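Local coordinates for protein oxygen-independent coproporphyrinogen III oxidase (Escherichia coli, PDB 1OLT) that catalyses the anaerobic, S-adenosylmethionine-dependent oxidative decarboxylation of two propionate groups of coproporphyrinogen III, yielding protoporphyrinogen IX in heme biosynthesis, at residues Asp235-Phe240 / Ala275-Ser280; Val57-Cys62 / Asp87-Glu92. All coordinates share one frame; numbering follows the deposited sequence.

Contact 2 (57-62 with 87-92) comes first along the chain and is complete before contact 1 (235-240 with 275-280) begins. Each joins a strand of one and the same mixed sheet to a helix on its outer side: strand 53-62 to helix 80-96 in contact 2, strand 236-241 to helix 263-279 in contact 1. From strand 53-62 the sheet runs through parallel strands 105-112, 140-146, 166-172 and 207-212 to 236-241. The two centres therefore lie 33 Å apart, on opposite sides of the chain's centre, within one radical SAM core. Strand 53-62 supplies a cysteine to the iron-sulfur cluster, strand 236-241 a phenylalanine to an S-adenosylmethionine pocket.

Contact 1 (Asp235-Phe240 / Ala275-Ser280); sequences DRLSVF and AFLTQS. With SAM (S-adenosylmethionine), chain C.
Across this contact L277 meets L237 and V239, joining the end of helix 263-279 to the outward face of strand 236-241. Just before it in sequence, F276 turns its ring aside to L226, K227 and A230 of helix 219-232. L277 follows and carries the contact: with chi1 -67° its CG is turned opposite the carbonyl carbon, and the extended chi2 (179°) helps carry the methyls on to the strand. CD2 of L277 meets CD2 of L237 tip to tip at 4.0 Å, while CD1 of L277 lies 4.4 Å from CG2 of V239. Branched aliphatic chains suit this buried place, offering methyls on two fronts, and F290 of strand 289-291 touches both L277 and V239. At S280, where the helix gives way to a turn, OG donates to the carbonyl O of F276 at 2.8 Å, tilted 33° from the carbonyl plane, and N of S280 reaches that O from the opposite face; a small hydroxyl can fold back in this way. Side chains alternate along the strand, and F240 serves the other face, its CD2 lying 3.4 Å from O2' of S-adenosylmethionine, near the ring plane, and its CB 3.6 Å from adenine N3. An alanine in place of F240 would keep the CB beside the adenine but would probably leave O2' and the ribose without the ring edge that lies against them. With no hydrogen bond between strand and helix, the contact is purely apolar: methyls face the helix, whereas the opposite face of the strand contributes to the cofactor pocket.

Contact 2 (Val57-Cys62 / Asp87-Glu92); sequences VHIPFC and DALEQE. With SF4 (iron/sulfur cluster), chain B.
Strand 53-62 of the radical SAM core, whose last residue is the first of the cluster-binding cysteines, packs here against helix 80-96. L89 bridges the gap from the helix. Its CD1 comes within 4.0 Å of CG1 of V57, the two side chains crossing obliquely, and within 4.3 Å of CD1 of I59. With CG1 anti to the backbone N (chi1 -177°), V57 holds this methyl against the leucine. Beta-branched V57 and I59 suit an extended strand, and the longer I59 brings its terminal methyl to the leucine; L126 of helix 120-133 touches both I59 and L89. H58, between them, turns its ring from the helix to lie in an S-adenosylmethionine pocket, where hydrogen bonds from ND1 to the Y56 hydroxyl and from NE2 to the backbone O of N72 satisfy both nitrogens and probably fix the ring's rotation. Farther along, P60 sets CG over the centre of the F61 ring, 3.9 Å above its plane. At the strand's end C62 binds FE1 of the cluster through SG at 2.3 Å. C66 and C69 complete the CX3CX2C motif. A helix-backed strand delivering the first of these cysteines is typical of the radical SAM fold.

Contact 1 (Asp235-Phe240 / Ala275-Ser280)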
ATOM      1  N   ASP A 235       9.947  12.224  -5.412  1.00 11.56           N
ATOM      2  CA  ASP A 235       9.469  12.834  -4.194  1.00 12.10           C
ATOM      3  C   ASP A 235       9.412  11.817  -3.026  1.00 11.83           C
ATOM      4  O   ASP A 235       9.618  12.197  -1.867  1.00 11.69           O
ATOM      5  CB  ASP A 235       8.095  13.463  -4.390  1.00 13.22           C
ATOM      6  CG  ASP A 235       8.112  14.536  -5.445  1.00 17.19           C
ATOM      7  OD1 ASP A 235       9.050  15.382  -5.412  1.00 18.22           O
ATOM      8  OD2 ASP A 235       7.269  14.588  -6.347  1.00 18.08           O
ATOM      9  N   ARG A 236       9.190  10.556  -3.350  0.70 10.89           N
ATOM     10  CA  ARG A 236       8.978   9.524  -2.350  0.70 11.79           C
ATOM     11  C   ARG A 236       9.520   8.226  -2.922  0.70 12.06           C
ATOM     12  O   ARG A 236       9.530   8.034  -4.151  0.70 11.98           O
ATOM     13  CB  ARG A 236       7.483   9.288  -2.034  0.70 11.97           C
ATOM     14  CG  ARG A 236       6.730  10.335  -1.328  0.70 12.48           C
ATOM     15  CD  ARG A 236       5.167  10.072  -1.337  0.70 11.81           C
ATOM     16  NE  ARG A 236       4.462  11.119  -0.582  0.70 12.90           N
ATOM     17  CZ  ARG A 236       3.135  11.275  -0.494  0.70 12.47           C
ATOM     18  NH1 ARG A 236       2.294  10.422  -1.068  0.70 12.05           N
ATOM     19  NH2 ARG A 236       2.652  12.282   0.221  0.70 13.25           N
ATOM     20  N   LEU A 237       9.933   7.329  -2.031  1.00 11.90           N
ATOM     21  CA  LEU A 237      10.452   6.013  -2.405  1.00 12.91           C
ATOM     22  C   LEU A 237       9.823   4.945  -1.524  1.00 13.10           C
ATOM     23  O   LEU A 237       9.594   5.137  -0.310  1.00 14.15           O
ATOM     24  CB  LEU A 237      11.955   5.880  -2.251  1.00 13.10           C
ATOM     25  CG  LEU A 237      12.866   6.786  -3.025  1.00 17.22           C
ATOM     26  CD1 LEU A 237      13.185   8.005  -2.253  1.00 19.67           C
ATOM     27  CD2 LEU A 237      14.161   6.093  -3.333  1.00 22.42           C
ATOM     28  N   SER A 238       9.545   3.829  -2.130  1.00 12.07           N
ATOM     29  CA  SER A 238       9.126   2.655  -1.427  1.00 11.89           C
ATOM     30  C   SER A 238      10.136   1.580  -1.761  1.00 12.35           C
ATOM     31  O   SER A 238      10.266   1.220  -2.913  1.00 14.56           O
ATOM     32  CB  SER A 238       7.720   2.284  -1.838  1.00 12.08           C
ATOM     33  OG  SER A 238       6.827   3.371  -1.648  1.00 15.71           O
ATOM     34  N   VAL A 239      10.819   1.052  -0.781  1.00 11.89           N
ATOM     35  CA  VAL A 239      11.908   0.094  -0.959  1.00 12.28           C
ATOM     36  C   VAL A 239      11.495  -1.199  -0.237  1.00 12.57           C
ATOM     37  O   VAL A 239      11.577  -1.290   0.993  1.00 12.29           O
ATOM     38  CB  VAL A 239      13.158   0.655  -0.397  1.00 12.22           C
ATOM     39  CG1 VAL A 239      14.378  -0.268  -0.739  1.00 14.93           C
ATOM     40  CG2 VAL A 239      13.410   2.045  -0.981  1.00 12.29           C
ATOM     41  N   PHE A 240      10.969  -2.146  -1.000  1.00 11.58           N
ATOM     42  CA  PHE A 240      10.405  -3.382  -0.459  1.00 11.98           C
ATOM     43  C   PHE A 240      11.429  -4.453  -0.369  1.00 12.10           C
ATOM     44  O   PHE A 240      12.305  -4.608  -1.236  1.00 12.77           O
ATOM     45  CB  PHE A 240       9.270  -3.867  -1.382  1.00 12.37           C
ATOM     46  CG  PHE A 240       8.185  -2.844  -1.562  1.00 14.83           C
ATOM     47  CD1 PHE A 240       7.411  -2.453  -0.478  1.00 17.61           C
ATOM     48  CD2 PHE A 240       7.932  -2.282  -2.784  1.00 15.95           C
ATOM     49  CE1 PHE A 240       6.365  -1.521  -0.615  1.00 16.99           C
ATOM     50  CE2 PHE A 240       6.868  -1.340  -2.947  1.00 16.69           C
ATOM     51  CZ  PHE A 240       6.108  -0.952  -1.850  1.00 18.75           C
ATOM     52  N   ALA A 275      20.903   4.955   5.312  1.00 11.20           N
ATOM     53  CA  ALA A 275      21.883   6.016   5.396  1.00 12.00           C
ATOM     54  C   ALA A 275      21.988   6.913   4.146  1.00 11.80           C
ATOM     55  O   ALA A 275      22.136   8.142   4.257  1.00 10.42           O
ATOM     56  CB  ALA A 275      23.302   5.476   5.785  1.00 12.87           C
ATOM     57  N   PHE A 276      21.965   6.315   2.980  1.00 11.04           N
ATOM     58  CA  PHE A 276      22.143   7.049   1.780  1.00 11.44           C
ATOM     59  C   PHE A 276      20.898   7.916   1.441  1.00 11.92           C
ATOM     60  O   PHE A 276      21.033   9.074   0.987  1.00 11.13           O
ATOM     61  CB  PHE A 276      22.437   6.134   0.624  1.00 13.14           C
ATOM     62  CG  PHE A 276      22.595   6.861  -0.682  1.00 14.33           C
ATOM     63  CD1 PHE A 276      23.809   7.492  -0.980  1.00 17.13           C
ATOM     64  CD2 PHE A 276      21.551   6.952  -1.573  1.00 17.79           C
ATOM     65  CE1 PHE A 276      23.954   8.193  -2.192  1.00 17.55           C
ATOM     66  CE2 PHE A 276      21.702   7.639  -2.808  1.00 17.75           C
ATOM     67  CZ  PHE A 276      22.908   8.252  -3.099  1.00 16.84           C
ATOM     68  N   LEU A 277      19.707   7.372   1.659  1.00 10.23           N
ATOM     69  CA  LEU A 277      18.508   8.133   1.479  1.00 10.92           C
ATOM     70  C   LEU A 277      18.444   9.346   2.483  1.00 12.32           C
ATOM     71  O   LEU A 277      18.038  10.428   2.106  1.00 11.52           O
ATOM     72  CB  LEU A 277      17.278   7.217   1.483  1.00 10.31           C
ATOM     73  CG  LEU A 277      17.254   6.311   0.271  1.00 11.55           C
ATOM     74  CD1 LEU A 277      16.005   5.377   0.309  1.00 12.09           C
ATOM     75  CD2 LEU A 277      17.241   7.144  -1.047  1.00 12.44           C
ATOM     76  N   THR A 278      18.892   9.149   3.716  0.50 11.94           N
ATOM     77  CA  THR A 278      18.952  10.212   4.689  0.50 12.44           C
ATOM     78  C   THR A 278      19.913  11.375   4.241  0.50 13.73           C
ATOM     79  O   THR A 278      19.537  12.584   4.177  0.50 14.97           O
ATOM     80  CB  THR A 278      19.470   9.661   6.012  0.50 12.52           C
ATOM     81  OG1 THR A 278      18.496   8.796   6.554  0.50 10.64           O
ATOM     82  CG2 THR A 278      19.684  10.803   7.108  0.50 12.19           C
ATOM     83  N   GLN A 279      21.118  10.952   3.836  1.00 12.57           N
ATOM     84  CA  GLN A 279      22.078  11.838   3.204  1.00 13.33           C
ATOM     85  C   GLN A 279      21.467  12.601   1.970  1.00 12.25           C
ATOM     86  O   GLN A 279      21.830  13.773   1.755  1.00 10.60           O
ATOM     87  CB  GLN A 279      23.295  11.052   2.769  1.00 14.37           C
ATOM     88  CG  GLN A 279      24.392  11.860   2.064  1.00 19.55           C
ATOM     89  CD  GLN A 279      25.597  11.003   1.525  1.00 24.54           C
ATOM     90  OE1 GLN A 279      25.598  10.539   0.360  1.00 24.37           O
ATOM     91  NE2 GLN A 279      26.614  10.831   2.378  1.00 30.00           N
ATOM     92  N   SER A 280      20.549  11.941   1.224  1.00 10.37           N
ATOM     93  CA  SER A 280      19.922  12.497   0.033  1.00 10.97           C
ATOM     94  C   SER A 280      18.670  13.370   0.297  1.00 11.20           C
ATOM     95  O   SER A 280      18.040  13.822  -0.650  1.00 10.32           O
ATOM     96  CB  SER A 280      19.554  11.403  -0.957  1.00  9.43           C
ATOM     97  OG  SER A 280      20.730  10.714  -1.307  1.00 11.63           O
TER
HETATM   98  N   SAM C 501       2.405  -2.579 -12.396  1.00 18.66           N
HETATM   99  CA  SAM C 501       3.222  -1.394 -12.175  1.00 18.10           C
HETATM  100  C   SAM C 501       4.733  -1.655 -12.211  1.00 19.26           C
HETATM  101  O   SAM C 501       5.160  -2.850 -12.043  1.00 18.76           O
HETATM  102  OXT SAM C 501       5.411  -0.683 -12.473  1.00 17.52           O
HETATM  103  CB  SAM C 501       2.843  -0.868 -10.777  1.00 19.99           C
HETATM  104  CG  SAM C 501       3.516  -1.376  -9.531  0.60 20.95           C
HETATM  105  SD  SAM C 501       3.107  -3.032  -9.041  0.60 19.90           S
HETATM  106  CE  SAM C 501       1.312  -3.061  -8.954  0.60 22.10           C
HETATM  107  C5' SAM C 501       3.273  -2.908  -7.178  0.60 21.76           C
HETATM  108  C4' SAM C 501       4.684  -3.089  -6.515  1.00 20.01           C
HETATM  109  O4' SAM C 501       4.804  -4.262  -5.720  1.00 22.97           O
HETATM  110  C3' SAM C 501       5.805  -3.255  -7.514  1.00 21.30           C
HETATM  111  O3' SAM C 501       6.161  -2.044  -8.191  1.00 21.66           O
HETATM  112  C2' SAM C 501       6.920  -3.911  -6.689  1.00 19.23           C
HETATM  113  O2' SAM C 501       7.814  -2.929  -6.167  1.00 19.09           O
HETATM  114  C1' SAM C 501       6.175  -4.547  -5.542  1.00 18.71           C
HETATM  115  N9  SAM C 501       6.313  -5.988  -5.480  1.00 19.12           N
HETATM  116  C8  SAM C 501       5.670  -6.869  -6.312  1.00 17.55           C
HETATM  117  N7  SAM C 501       5.996  -8.110  -5.963  1.00 16.68           N
HETATM  118  C5  SAM C 501       6.838  -8.028  -4.883  1.00 19.03           C
HETATM  119  C6  SAM C 501       7.485  -8.997  -4.099  1.00 20.30           C
HETATM  120  N6  SAM C 501       7.346 -10.307  -4.301  1.00 16.44           N
HETATM  121  N1  SAM C 501       8.279  -8.565  -3.073  1.00 19.15           N
HETATM  122  C2  SAM C 501       8.440  -7.196  -2.833  1.00 21.62           C
HETATM  123  N3  SAM C 501       7.812  -6.258  -3.580  1.00 18.02           N
HETATM  124  C4  SAM C 501       7.033  -6.682  -4.596  1.00 18.27           C

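Contact 2 (Val57-Cys62 / Asp87-Glu92)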
ATOM      1  N   VAL A  57      -9.748   1.320  -7.162  1.00 11.08           N
ATOM      2  CA  VAL A  57     -10.087   0.461  -8.280  1.00 11.48           C
ATOM      3  C   VAL A  57      -8.858  -0.419  -8.657  1.00 11.55           C
ATOM      4  O   VAL A  57      -7.731   0.102  -8.840  1.00 11.56           O
ATOM      5  CB  VAL A  57     -10.529   1.260  -9.526  1.00 11.02           C
ATOM      6  CG1 VAL A  57     -10.926   0.273 -10.624  1.00 13.36           C
ATOM      7  CG2 VAL A  57     -11.665   2.233  -9.208  1.00 14.14           C
ATOM      8  N   HIS A  58      -9.061  -1.733  -8.690  1.00 11.77           N
ATOM      9  CA  HIS A  58      -8.034  -2.678  -9.051  1.00 11.60           C
ATOM     10  C   HIS A  58      -8.102  -2.875 -10.580  1.00 12.11           C
ATOM     11  O   HIS A  58      -9.158  -3.150 -11.116  1.00 13.26           O
ATOM     12  CB  HIS A  58      -8.225  -4.022  -8.412  1.00 11.19           C
ATOM     13  CG  HIS A  58      -6.952  -4.801  -8.342  1.00 12.69           C
ATOM     14  ND1 HIS A  58      -5.933  -4.450  -7.487  1.00 13.35           N
ATOM     15  CD2 HIS A  58      -6.530  -5.903  -9.018  1.00 13.81           C
ATOM     16  CE1 HIS A  58      -4.945  -5.330  -7.621  1.00 15.04           C
ATOM     17  NE2 HIS A  58      -5.287  -6.219  -8.542  1.00 12.18           N
ATOM     18  N   ILE A  59      -6.997  -2.678 -11.244  1.00 12.20           N
ATOM     19  CA  ILE A  59      -6.863  -2.926 -12.664  1.00 12.54           C
ATOM     20  C   ILE A  59      -5.823  -4.048 -12.790  1.00 12.20           C
ATOM     21  O   ILE A  59      -4.629  -3.819 -12.531  1.00 12.84           O
ATOM     22  CB  ILE A  59      -6.388  -1.667 -13.440  1.00 11.76           C
ATOM     23  CG1 ILE A  59      -7.274  -0.431 -13.296  1.00 14.56           C
ATOM     24  CG2 ILE A  59      -6.282  -2.002 -14.945  1.00 12.90           C
ATOM     25  CD1 ILE A  59      -8.670  -0.625 -13.725  1.00 18.30           C
ATOM     26  N   PRO A  60      -6.237  -5.278 -13.083  1.00 12.43           N
ATOM     27  CA  PRO A  60      -5.297  -6.371 -12.902  1.00 12.84           C
ATOM     28  C   PRO A  60      -4.297  -6.630 -14.021  1.00 13.13           C
ATOM     29  O   PRO A  60      -3.307  -7.312 -13.766  1.00 13.05           O
ATOM     30  CB  PRO A  60      -6.216  -7.589 -12.735  1.00 12.34           C
ATOM     31  CG  PRO A  60      -7.450  -7.260 -13.627  1.00 11.58           C
ATOM     32  CD  PRO A  60      -7.596  -5.782 -13.432  1.00 11.48           C
ATOM     33  N   PHE A  61      -4.488  -6.062 -15.199  1.00 13.33           N
ATOM     34  CA  PHE A  61      -3.758  -6.478 -16.353  1.00 13.03           C
ATOM     35  C   PHE A  61      -2.336  -5.905 -16.410  1.00 13.46           C
ATOM     36  O   PHE A  61      -2.112  -4.728 -16.091  1.00 13.80           O
ATOM     37  CB  PHE A  61      -4.596  -6.139 -17.630  1.00 13.46           C
ATOM     38  CG  PHE A  61      -5.955  -6.721 -17.619  1.00 12.38           C
ATOM     39  CD1 PHE A  61      -6.141  -8.054 -17.679  1.00 14.64           C
ATOM     40  CD2 PHE A  61      -7.059  -5.891 -17.490  1.00 16.92           C
ATOM     41  CE1 PHE A  61      -7.436  -8.590 -17.609  1.00 14.76           C
ATOM     42  CE2 PHE A  61      -8.314  -6.422 -17.422  1.00 14.03           C
ATOM     43  CZ  PHE A  61      -8.496  -7.736 -17.523  1.00 11.05           C
ATOM     44  N   CYS A  62      -1.405  -6.747 -16.850  1.00 12.04           N
ATOM     45  CA  CYS A  62      -0.039  -6.340 -17.157  1.00 12.32           C
ATOM     46  C   CYS A  62       0.369  -6.845 -18.545  1.00 12.16           C
ATOM     47  O   CYS A  62      -0.102  -7.874 -19.011  1.00 10.84           O
ATOM     48  CB  CYS A  62       0.930  -6.853 -16.103  1.00 12.72           C
ATOM     49  SG  CYS A  62       0.541  -6.376 -14.421  1.00 12.55           S
ATOM     50  N   ASP A  87     -16.405  -3.119 -18.823  1.00 11.87           N
ATOM     51  CA  ASP A  87     -17.843  -3.439 -18.896  1.00 12.09           C
ATOM     52  C   ASP A  87     -18.322  -3.914 -17.518  1.00 11.60           C
ATOM     53  O   ASP A  87     -19.415  -3.567 -17.095  1.00 11.24           O
ATOM     54  CB  ASP A  87     -18.193  -4.491 -19.941  1.00 10.30           C
ATOM     55  CG  ASP A  87     -18.004  -4.010 -21.350  1.00 14.39           C
ATOM     56  OD1 ASP A  87     -18.012  -2.788 -21.615  1.00 11.43           O
ATOM     57  OD2 ASP A  87     -17.857  -4.836 -22.313  1.00 15.33           O
ATOM     58  N   ALA A  88     -17.531  -4.758 -16.868  1.00 12.19           N
ATOM     59  CA  ALA A  88     -17.881  -5.302 -15.543  1.00 12.98           C
ATOM     60  C   ALA A  88     -17.818  -4.242 -14.440  1.00 12.47           C
ATOM     61  O   ALA A  88     -18.681  -4.189 -13.604  1.00 13.19           O
ATOM     62  CB  ALA A  88     -17.001  -6.453 -15.197  1.00 14.66           C
ATOM     63  N   LEU A  89     -16.807  -3.402 -14.475  1.00 13.10           N
ATOM     64  CA  LEU A  89     -16.661  -2.273 -13.546  1.00 13.14           C
ATOM     65  C   LEU A  89     -17.832  -1.309 -13.673  1.00 11.94           C
ATOM     66  O   LEU A  89     -18.395  -0.886 -12.644  1.00 11.04           O
ATOM     67  CB  LEU A  89     -15.377  -1.502 -13.755  1.00 12.34           C
ATOM     68  CG  LEU A  89     -14.094  -2.119 -13.218  1.00 15.96           C
ATOM     69  CD1 LEU A  89     -12.967  -1.237 -13.697  1.00 16.66           C
ATOM     70  CD2 LEU A  89     -14.172  -2.132 -11.672  1.00 20.30           C
ATOM     71  N   GLU A  90     -18.255  -1.032 -14.895  1.00 10.83           N
ATOM     72  CA  GLU A  90     -19.478  -0.238 -15.094  1.00 11.71           C
ATOM     73  C   GLU A  90     -20.685  -0.808 -14.304  1.00 10.84           C
ATOM     74  O   GLU A  90     -21.426  -0.082 -13.660  1.00 11.54           O
ATOM     75  CB  GLU A  90     -19.850  -0.139 -16.577  1.00 12.09           C
ATOM     76  CG  GLU A  90     -21.166   0.621 -16.824  1.00 11.75           C
ATOM     77  CD  GLU A  90     -21.483   0.880 -18.327  1.00 15.75           C
ATOM     78  OE1 GLU A  90     -20.898   0.229 -19.219  1.00 12.53           O
ATOM     79  OE2 GLU A  90     -22.406   1.705 -18.634  1.00 14.85           O
ATOM     80  N   GLN A  91     -20.900  -2.096 -14.417  1.00 10.88           N
ATOM     81  CA  GLN A  91     -22.017  -2.740 -13.739  1.00 11.74           C
ATOM     82  C   GLN A  91     -21.793  -2.701 -12.190  1.00 11.36           C
ATOM     83  O   GLN A  91     -22.703  -2.356 -11.427  1.00  9.98           O
ATOM     84  CB  GLN A  91     -22.217  -4.154 -14.225  1.00 12.07           C
ATOM     85  CG  GLN A  91     -22.741  -4.302 -15.690  1.00 13.87           C
ATOM     86  CD  GLN A  91     -23.922  -3.452 -15.979  1.00 15.97           C
ATOM     87  OE1 GLN A  91     -24.799  -3.353 -15.146  1.00 16.88           O
ATOM     88  NE2 GLN A  91     -23.896  -2.719 -17.107  1.00 13.28           N
ATOM     89  N   GLU A  92     -20.579  -2.936 -11.749  1.00 10.46           N
ATOM     90  CA  GLU A  92     -20.297  -2.850 -10.310  1.00 11.18           C
ATOM     91  C   GLU A  92     -20.581  -1.419  -9.781  1.00 10.62           C
ATOM     92  O   GLU A  92     -21.246  -1.254  -8.727  1.00 10.17           O
ATOM     93  CB  GLU A  92     -18.856  -3.318  -9.952  1.00 10.40           C
ATOM     94  CG  GLU A  92     -18.635  -3.430  -8.472  1.00 14.02           C
ATOM     95  CD  GLU A  92     -17.172  -3.849  -8.050  1.00 14.66           C
ATOM     96  OE1 GLU A  92     -16.282  -4.016  -8.929  1.00 11.44           O
ATOM     97  OE2 GLU A  92     -16.950  -3.965  -6.821  1.00 15.56           O
TER
HETATM   98 FE1  SF4 B 500       2.621  -6.351 -13.400  1.00 23.82          FE
HETATM   99 FE2  SF4 B 500       3.744  -7.032 -11.089  1.00 25.67          FE
HETATM  100 FE3  SF4 B 500       3.836  -4.659 -12.043  1.00 28.86          FE
HETATM  101 FE4  SF4 B 500       5.076  -6.415 -13.044  1.00 28.04          FE
HETATM  102  S1  SF4 B 500       5.517  -5.676 -10.917  1.00 15.00           S
HETATM  103  S2  SF4 B 500       4.055  -4.893 -14.301  1.00 13.41           S
HETATM  104  S3  SF4 B 500       3.798  -8.082 -13.045  1.00 15.21           S
HETATM  105  S4  SF4 B 500       2.089  -5.737 -11.350  1.00 17.11           S